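Long-range contacts in FKBP-type peptidyl-prolyl cis-trans isomerase FkpA (Escherichia coli, PDB 1Q6H), which catalyses the cis-trans isomerization of peptidyl-prolyl bonds, accelerating protein folding, and also acts as a folding chaperone in the periplasm: residues A[45-49]-A[83-88]; A[138-144]-A[177-182]. One frame throughout, in Å; residues are numbered along the deposited sequence.

Contact 1: A[45-49]-A[83-88]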
ATOM      1  N   LEU A  45      10.991   3.140  17.610  1.00 13.14           N
ATOM      2  CA  LEU A  45      10.016   2.548  18.501  1.00 13.72           C
ATOM      3  C   LEU A  45      10.636   1.552  19.481  1.00 13.78           C
ATOM      4  O   LEU A  45       9.916   0.842  20.165  1.00 15.92           O
ATOM      5  CB  LEU A  45       8.935   1.869  17.676  1.00 13.85           C
ATOM      6  CG  LEU A  45       8.338   2.716  16.561  1.00 15.22           C
ATOM      7  CD1 LEU A  45       7.390   1.902  15.648  1.00 15.70           C
ATOM      8  CD2 LEU A  45       7.635   3.919  17.160  1.00 17.12           C
ATOM      9  N   GLY A  46      11.957   1.496  19.570  1.00 13.90           N
ATOM     10  CA  GLY A  46      12.593   0.513  20.434  1.00 14.34           C
ATOM     11  C   GLY A  46      12.849  -0.866  19.817  1.00 14.39           C
ATOM     12  O   GLY A  46      13.349  -1.763  20.516  1.00 13.00           O
ATOM     13  N   ILE A  47      12.521  -1.052  18.528  1.00 13.42           N
ATOM     14  CA  ILE A  47      12.727  -2.321  17.836  1.00 12.73           C
ATOM     15  C   ILE A  47      13.985  -2.333  16.958  1.00 12.95           C
ATOM     16  O   ILE A  47      14.076  -1.631  15.944  1.00 12.26           O
ATOM     17  CB  ILE A  47      11.500  -2.655  16.962  1.00 13.24           C
ATOM     18  CG1 ILE A  47      10.253  -2.835  17.838  1.00 13.79           C
ATOM     19  CG2 ILE A  47      11.762  -3.933  16.167  1.00 12.17           C
ATOM     20  CD1 ILE A  47       8.927  -2.747  17.123  1.00 14.30           C
ATOM     21  N   LYS A  48      14.953  -3.145  17.341  1.00 12.30           N
ATOM     22  CA  LYS A  48      16.222  -3.175  16.652  1.00 13.13           C
ATOM     23  C   LYS A  48      16.444  -4.602  16.183  1.00 13.55           C
ATOM     24  O   LYS A  48      16.974  -5.430  16.920  1.00 12.59           O
ATOM     25  CB  LYS A  48      17.353  -2.695  17.585  1.00 14.52           C
ATOM     26  CG  LYS A  48      17.334  -1.188  17.878  1.00 16.27           C
ATOM     27  CD  LYS A  48      18.473  -0.736  18.827  1.00 18.14           C
ATOM     28  CE  LYS A  48      18.810   0.713  18.596  1.00 19.89           C
ATOM     29  NZ  LYS A  48      19.682   1.309  19.636  1.00 21.56           N
ATOM     30  N   LEU A  49      15.967  -4.885  14.977  1.00 12.72           N
ATOM     31  CA  LEU A  49      16.116  -6.201  14.372  1.00 13.89           C
ATOM     32  C   LEU A  49      17.581  -6.512  14.114  1.00 14.03           C
ATOM     33  O   LEU A  49      18.396  -5.623  13.977  1.00 13.48           O
ATOM     34  CB  LEU A  49      15.351  -6.254  13.046  1.00 13.93           C
ATOM     35  CG  LEU A  49      13.834  -6.156  13.120  1.00 14.81           C
ATOM     36  CD1 LEU A  49      13.229  -6.352  11.743  1.00 15.66           C
ATOM     37  CD2 LEU A  49      13.254  -7.188  14.060  1.00 16.46           C
ATOM     38  N   ARG A  83       3.580  -6.492  16.897  1.00 13.81           N
ATOM     39  CA  ARG A  83       4.598  -5.999  17.815  1.00 13.74           C
ATOM     40  C   ARG A  83       4.872  -4.540  17.516  1.00 14.20           C
ATOM     41  O   ARG A  83       4.954  -3.670  18.428  1.00 11.88           O
ATOM     42  CB  ARG A  83       5.884  -6.783  17.650  1.00 14.03           C
ATOM     43  CG  ARG A  83       7.044  -6.270  18.450  1.00 13.61           C
ATOM     44  CD  ARG A  83       8.292  -7.108  18.268  1.00 11.77           C
ATOM     45  NE  ARG A  83       9.421  -6.533  18.959  1.00  9.74           N
ATOM     46  CZ  ARG A  83      10.685  -6.872  18.756  1.00  9.31           C
ATOM     47  NH1 ARG A  83      11.002  -7.789  17.858  1.00  8.59           N
ATOM     48  NH2 ARG A  83      11.646  -6.272  19.437  1.00  7.82           N
ATOM     49  N   VAL A  84       4.996  -4.256  16.226  1.00 13.40           N
ATOM     50  CA  VAL A  84       5.302  -2.908  15.798  1.00 13.09           C
ATOM     51  C   VAL A  84       4.224  -1.928  16.265  1.00 12.85           C
ATOM     52  O   VAL A  84       4.534  -0.877  16.822  1.00 13.07           O
ATOM     53  CB  VAL A  84       5.493  -2.803  14.282  1.00 13.91           C
ATOM     54  CG1 VAL A  84       5.517  -1.337  13.864  1.00 15.70           C
ATOM     55  CG2 VAL A  84       6.782  -3.470  13.871  1.00 14.22           C
ATOM     56  N   LYS A  85       2.970  -2.272  16.051  1.00 12.70           N
ATOM     57  CA  LYS A  85       1.885  -1.397  16.445  1.00 12.58           C
ATOM     58  C   LYS A  85       1.792  -1.258  17.952  1.00 12.22           C
ATOM     59  O   LYS A  85       1.362  -0.228  18.466  1.00 10.18           O
ATOM     60  CB  LYS A  85       0.573  -1.958  15.942  1.00 12.89           C
ATOM     61  CG  LYS A  85       0.359  -1.804  14.443  1.00 14.48           C
ATOM     62  CD  LYS A  85      -0.925  -2.440  14.009  1.00 15.34           C
ATOM     63  CE  LYS A  85      -1.171  -2.218  12.535  1.00 16.47           C
ATOM     64  NZ  LYS A  85      -1.758  -3.429  11.915  1.00 18.26           N
ATOM     65  N   SER A  86       2.149  -2.324  18.655  1.00 13.28           N
ATOM     66  CA  SER A  86       2.113  -2.312  20.112  1.00 14.45           C
ATOM     67  C   SER A  86       3.195  -1.371  20.593  1.00 14.24           C
ATOM     68  O   SER A  86       3.002  -0.566  21.509  1.00 14.45           O
ATOM     69  CB  SER A  86       2.333  -3.731  20.667  1.00 14.85           C
ATOM     70  OG  SER A  86       2.443  -3.715  22.086  1.00 17.94           O
ATOM     71  N   SER A  87       4.354  -1.466  19.972  1.00 13.39           N
ATOM     72  CA  SER A  87       5.458  -0.598  20.329  1.00 13.66           C
ATOM     73  C   SER A  87       5.173   0.875  19.983  1.00 13.25           C
ATOM     74  O   SER A  87       5.593   1.781  20.707  1.00 14.15           O
ATOM     75  CB  SER A  87       6.746  -1.079  19.652  1.00 13.96           C
ATOM     76  OG  SER A  87       7.116  -2.366  20.110  1.00 13.73           O
ATOM     77  N   ALA A  88       4.462   1.111  18.889  1.00 12.48           N
ATOM     78  CA  ALA A  88       4.118   2.449  18.505  1.00 11.94           C
ATOM     79  C   ALA A  88       3.259   3.045  19.608  1.00 11.30           C
ATOM     80  O   ALA A  88       3.480   4.190  20.020  1.00  8.39           O
ATOM     81  CB  ALA A  88       3.372   2.454  17.211  1.00 12.44           C
TER
HETATM   82  O   HOH W   1       8.034   1.617  22.112  1.00 25.86           O
HETATM   83  O   HOH W   2       9.569  -1.750  21.367  1.00 37.85           O
HETATM   84  O   HOH W   3      11.759  -3.993  21.141  1.00 36.25           O

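Contact 2: A[138-144]-A[177-182]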
ATOM      1  N   ASP A 138     -16.832  35.796  21.701  1.00 15.20           N
ATOM      2  CA  ASP A 138     -16.917  34.479  21.041  1.00 16.02           C
ATOM      3  C   ASP A 138     -17.249  34.428  19.541  1.00 15.96           C
ATOM      4  O   ASP A 138     -16.588  33.720  18.763  1.00 16.94           O
ATOM      5  CB  ASP A 138     -17.854  33.554  21.829  1.00 16.70           C
ATOM      6  CG  ASP A 138     -17.146  32.887  23.012  1.00 18.64           C
ATOM      7  OD1 ASP A 138     -15.906  33.025  23.142  1.00 19.72           O
ATOM      8  OD2 ASP A 138     -17.737  32.219  23.870  1.00 23.37           O
ATOM      9  N   SER A 139     -18.266  35.144  19.109  1.00 15.04           N
ATOM     10  CA  SER A 139     -18.629  35.056  17.700  1.00 14.82           C
ATOM     11  C   SER A 139     -17.820  35.994  16.784  1.00 13.78           C
ATOM     12  O   SER A 139     -18.035  36.001  15.552  1.00 11.07           O
ATOM     13  CB  SER A 139     -20.107  35.344  17.547  1.00 15.06           C
ATOM     14  OG  SER A 139     -20.337  36.677  17.930  1.00 18.04           O
ATOM     15  N   ASP A 140     -16.880  36.754  17.353  1.00 11.66           N
ATOM     16  CA  ASP A 140     -16.089  37.678  16.546  1.00 12.54           C
ATOM     17  C   ASP A 140     -15.068  36.990  15.676  1.00 13.38           C
ATOM     18  O   ASP A 140     -14.598  35.894  15.997  1.00 14.32           O
ATOM     19  CB  ASP A 140     -15.272  38.631  17.413  1.00 12.66           C
ATOM     20  CG  ASP A 140     -16.121  39.616  18.188  1.00 13.91           C
ATOM     21  OD1 ASP A 140     -17.285  39.878  17.784  1.00 14.07           O
ATOM     22  OD2 ASP A 140     -15.676  40.151  19.225  1.00 11.94           O
ATOM     23  N   THR A 141     -14.677  37.690  14.615  1.00 12.86           N
ATOM     24  CA  THR A 141     -13.558  37.289  13.803  1.00 14.24           C
ATOM     25  C   THR A 141     -12.330  38.046  14.286  1.00 13.72           C
ATOM     26  O   THR A 141     -12.383  39.255  14.511  1.00 14.04           O
ATOM     27  CB  THR A 141     -13.819  37.612  12.330  1.00 15.98           C
ATOM     28  OG1 THR A 141     -14.970  36.892  11.867  1.00 18.22           O
ATOM     29  CG2 THR A 141     -12.698  37.089  11.496  1.00 18.54           C
ATOM     30  N   VAL A 142     -11.226  37.339  14.453  1.00 11.90           N
ATOM     31  CA  VAL A 142      -9.984  37.969  14.841  1.00 12.03           C
ATOM     32  C   VAL A 142      -8.961  37.773  13.738  1.00 11.72           C
ATOM     33  O   VAL A 142      -8.988  36.765  13.019  1.00 11.27           O
ATOM     34  CB  VAL A 142      -9.397  37.403  16.190  1.00 13.48           C
ATOM     35  CG1 VAL A 142     -10.256  37.789  17.416  1.00 12.27           C
ATOM     36  CG2 VAL A 142      -9.217  35.911  16.135  1.00 14.41           C
ATOM     37  N   VAL A 143      -8.055  38.749  13.632  1.00 10.66           N
ATOM     38  CA  VAL A 143      -6.971  38.742  12.678  1.00 10.49           C
ATOM     39  C   VAL A 143      -5.685  38.900  13.480  1.00 11.04           C
ATOM     40  O   VAL A 143      -5.493  39.888  14.227  1.00 12.84           O
ATOM     41  CB  VAL A 143      -7.112  39.885  11.664  1.00 10.80           C
ATOM     42  CG1 VAL A 143      -6.031  39.797  10.600  1.00 10.59           C
ATOM     43  CG2 VAL A 143      -8.517  39.869  10.995  1.00 10.28           C
ATOM     44  N   VAL A 144      -4.806  37.926  13.347  1.00 10.05           N
ATOM     45  CA  VAL A 144      -3.599  37.890  14.130  1.00 11.39           C
ATOM     46  C   VAL A 144      -2.351  37.511  13.357  1.00 11.77           C
ATOM     47  O   VAL A 144      -2.400  36.795  12.382  1.00 11.33           O
ATOM     48  CB  VAL A 144      -3.688  36.844  15.263  1.00 11.55           C
ATOM     49  CG1 VAL A 144      -4.767  37.188  16.275  1.00 11.03           C
ATOM     50  CG2 VAL A 144      -3.945  35.449  14.692  1.00 14.78           C
ATOM     51  N   TRP A 177      -6.628  29.711  22.659  1.00 12.78           N
ATOM     52  CA  TRP A 177      -6.652  30.892  21.850  1.00 13.47           C
ATOM     53  C   TRP A 177      -7.933  31.645  22.148  1.00 12.21           C
ATOM     54  O   TRP A 177      -7.910  32.858  22.317  1.00 11.45           O
ATOM     55  CB  TRP A 177      -6.550  30.570  20.351  1.00 15.72           C
ATOM     56  CG  TRP A 177      -5.182  30.597  19.816  1.00 22.19           C
ATOM     57  CD1 TRP A 177      -4.265  29.608  19.879  1.00 27.38           C
ATOM     58  CD2 TRP A 177      -4.564  31.663  19.106  1.00 26.44           C
ATOM     59  NE1 TRP A 177      -3.099  29.990  19.256  1.00 28.57           N
ATOM     60  CE2 TRP A 177      -3.269  31.246  18.757  1.00 28.51           C
ATOM     61  CE3 TRP A 177      -4.962  32.946  18.757  1.00 29.06           C
ATOM     62  CZ2 TRP A 177      -2.380  32.056  18.070  1.00 29.29           C
ATOM     63  CZ3 TRP A 177      -4.093  33.747  18.069  1.00 29.85           C
ATOM     64  CH2 TRP A 177      -2.809  33.301  17.730  1.00 30.07           C
ATOM     65  N   THR A 178      -9.045  30.927  22.152  1.00 12.40           N
ATOM     66  CA  THR A 178     -10.336  31.524  22.439  1.00 12.97           C
ATOM     67  C   THR A 178     -10.328  32.341  23.731  1.00 13.21           C
ATOM     68  O   THR A 178     -10.788  33.469  23.758  1.00 14.19           O
ATOM     69  CB  THR A 178     -11.389  30.436  22.556  1.00 12.44           C
ATOM     70  OG1 THR A 178     -11.482  29.711  21.320  1.00 11.04           O
ATOM     71  CG2 THR A 178     -12.775  31.060  22.769  1.00 12.48           C
ATOM     72  N   GLU A 179      -9.819  31.746  24.798  1.00 11.82           N
ATOM     73  CA  GLU A 179      -9.697  32.428  26.074  1.00 13.22           C
ATOM     74  C   GLU A 179      -8.612  33.491  26.062  1.00 13.18           C
ATOM     75  O   GLU A 179      -8.829  34.609  26.521  1.00 14.96           O
ATOM     76  CB  GLU A 179      -9.321  31.407  27.143  1.00 14.03           C
ATOM     77  CG  GLU A 179      -9.052  31.983  28.517  1.00 13.49           C
ATOM     78  CD  GLU A 179      -8.590  30.920  29.504  1.00 15.74           C
ATOM     79  OE1 GLU A 179      -8.537  29.674  29.159  1.00 12.63           O
ATOM     80  OE2 GLU A 179      -8.285  31.333  30.639  1.00 14.31           O
ATOM     81  N   GLY A 180      -7.436  33.118  25.598  1.00 11.87           N
ATOM     82  CA  GLY A 180      -6.280  33.996  25.649  1.00 12.86           C
ATOM     83  C   GLY A 180      -6.474  35.356  25.020  1.00 13.37           C
ATOM     84  O   GLY A 180      -6.121  36.377  25.613  1.00 13.65           O
ATOM     85  N   LEU A 181      -7.048  35.390  23.819  1.00 13.32           N
ATOM     86  CA  LEU A 181      -7.161  36.650  23.085  1.00 14.76           C
ATOM     87  C   LEU A 181      -8.148  37.591  23.742  1.00 13.92           C
ATOM     88  O   LEU A 181      -8.090  38.804  23.554  1.00 14.38           O
ATOM     89  CB  LEU A 181      -7.528  36.401  21.619  1.00 15.36           C
ATOM     90  CG  LEU A 181      -6.500  35.654  20.783  1.00 17.50           C
ATOM     91  CD1 LEU A 181      -7.032  35.500  19.328  1.00 17.79           C
ATOM     92  CD2 LEU A 181      -5.160  36.397  20.784  1.00 19.90           C
ATOM     93  N   LYS A 182      -9.010  37.069  24.592  1.00 13.19           N
ATOM     94  CA  LYS A 182      -9.933  37.962  25.303  1.00 12.87           C
ATOM     95  C   LYS A 182      -9.221  38.863  26.333  1.00 13.08           C
ATOM     96  O   LYS A 182      -9.841  39.771  26.915  1.00 12.59           O
ATOM     97  CB  LYS A 182     -11.026  37.142  25.994  1.00 12.40           C
ATOM     98  CG  LYS A 182     -11.952  36.446  25.031  1.00 12.71           C
ATOM     99  CD  LYS A 182     -12.969  35.571  25.701  1.00 14.63           C
ATOM    100  CE  LYS A 182     -13.829  34.842  24.626  1.00 15.76           C
ATOM    101  NZ  LYS A 182     -14.659  33.798  25.152  1.00 15.11           N
TER

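Contact 1: A[45-49]-A[83-88]
I47 lays its side chain across one turn of helix 70-112: its CD1 is 4.0 Å from CG2 of V84 and 3.5 Å from OG of S87, while its CG2 sits over one face of the R83 guanidinium. The loop that carries it leaves helix 19-43 through a Schellman motif, with G46 at positive phi as the C-prime residue, and this turn sets L45 and I47 side by side on the long helix. L45 packs further along the helix, its CD1 4.1 Å from V84 CG1 and 4.3 Å from A88 CB. R83 runs alongside the loop, and its NH1 forms salt bridges with D19 and D20 of the second subunit, whose L27 packs on L49, so this part of the N-terminal domain belongs to the subunit interface. No direct hydrogen bond joins the segments; water does so instead. One water links L45 O to S87 O, 2.8 Å from each, and another accepts from R83 NH2 and donates to G46 O, again at 2.8 Å.

Contact 2: A[138-144]-A[177-182]
Three residues give up the most area here: D138 at the polar end, V144 and L181 at the apolar end. D138 precedes strand 141-150, and its carboxylate meets the ammonium of K182 in a salt bridge whose hydrogen bond, K182 NZ to D138 OD1, is very short at 2.5 Å. K182 spans the gap with an extended chain, and the methyl CG2 of T178 lies 3.7 Å from the same OD1. Further along, the alternation of the strand turns V142 and V144 toward the helix and V143 away from it. L181 CD1 rests against both valines, 3.9 Å from V142 CG2 and 4.2 Å from V144 CG1, and V144 CG2 also touches W177 CZ3 at 3.8 Å. This is the FKBP fold, in which a curved antiparallel sheet wraps round a short helix; in this family the tryptophan at the start of such a helix forms the floor of the active-site pocket, and W177 is probably its counterpart. Its ring meets Y146 and F216 edge-to-face. F168 and V218 pack on both W177 and L181, so helix 175-180 lies against strands 141-150, 166-169 and 214-223.

The two contacts share no helix or strand and lie on opposite sides of the chain's centre, with centres 42 Å and nearest atoms about 27 Å apart. Contact 1 belongs to the all-helical N-terminal part and joins a loop to a helix; contact 2 belongs to the FKBP domain and joins a strand and the turn before it to a helix. Both are partly buried, but four of the seven touching residues are buried in contact 2 against two in contact 1. Their polar chemistry also differs: contact 1 is bridged by water and its one charged side chain in contact, R83, pairs with the second subunit, whereas contact 2 pairs its charges directly and touches no other chain of the assembly.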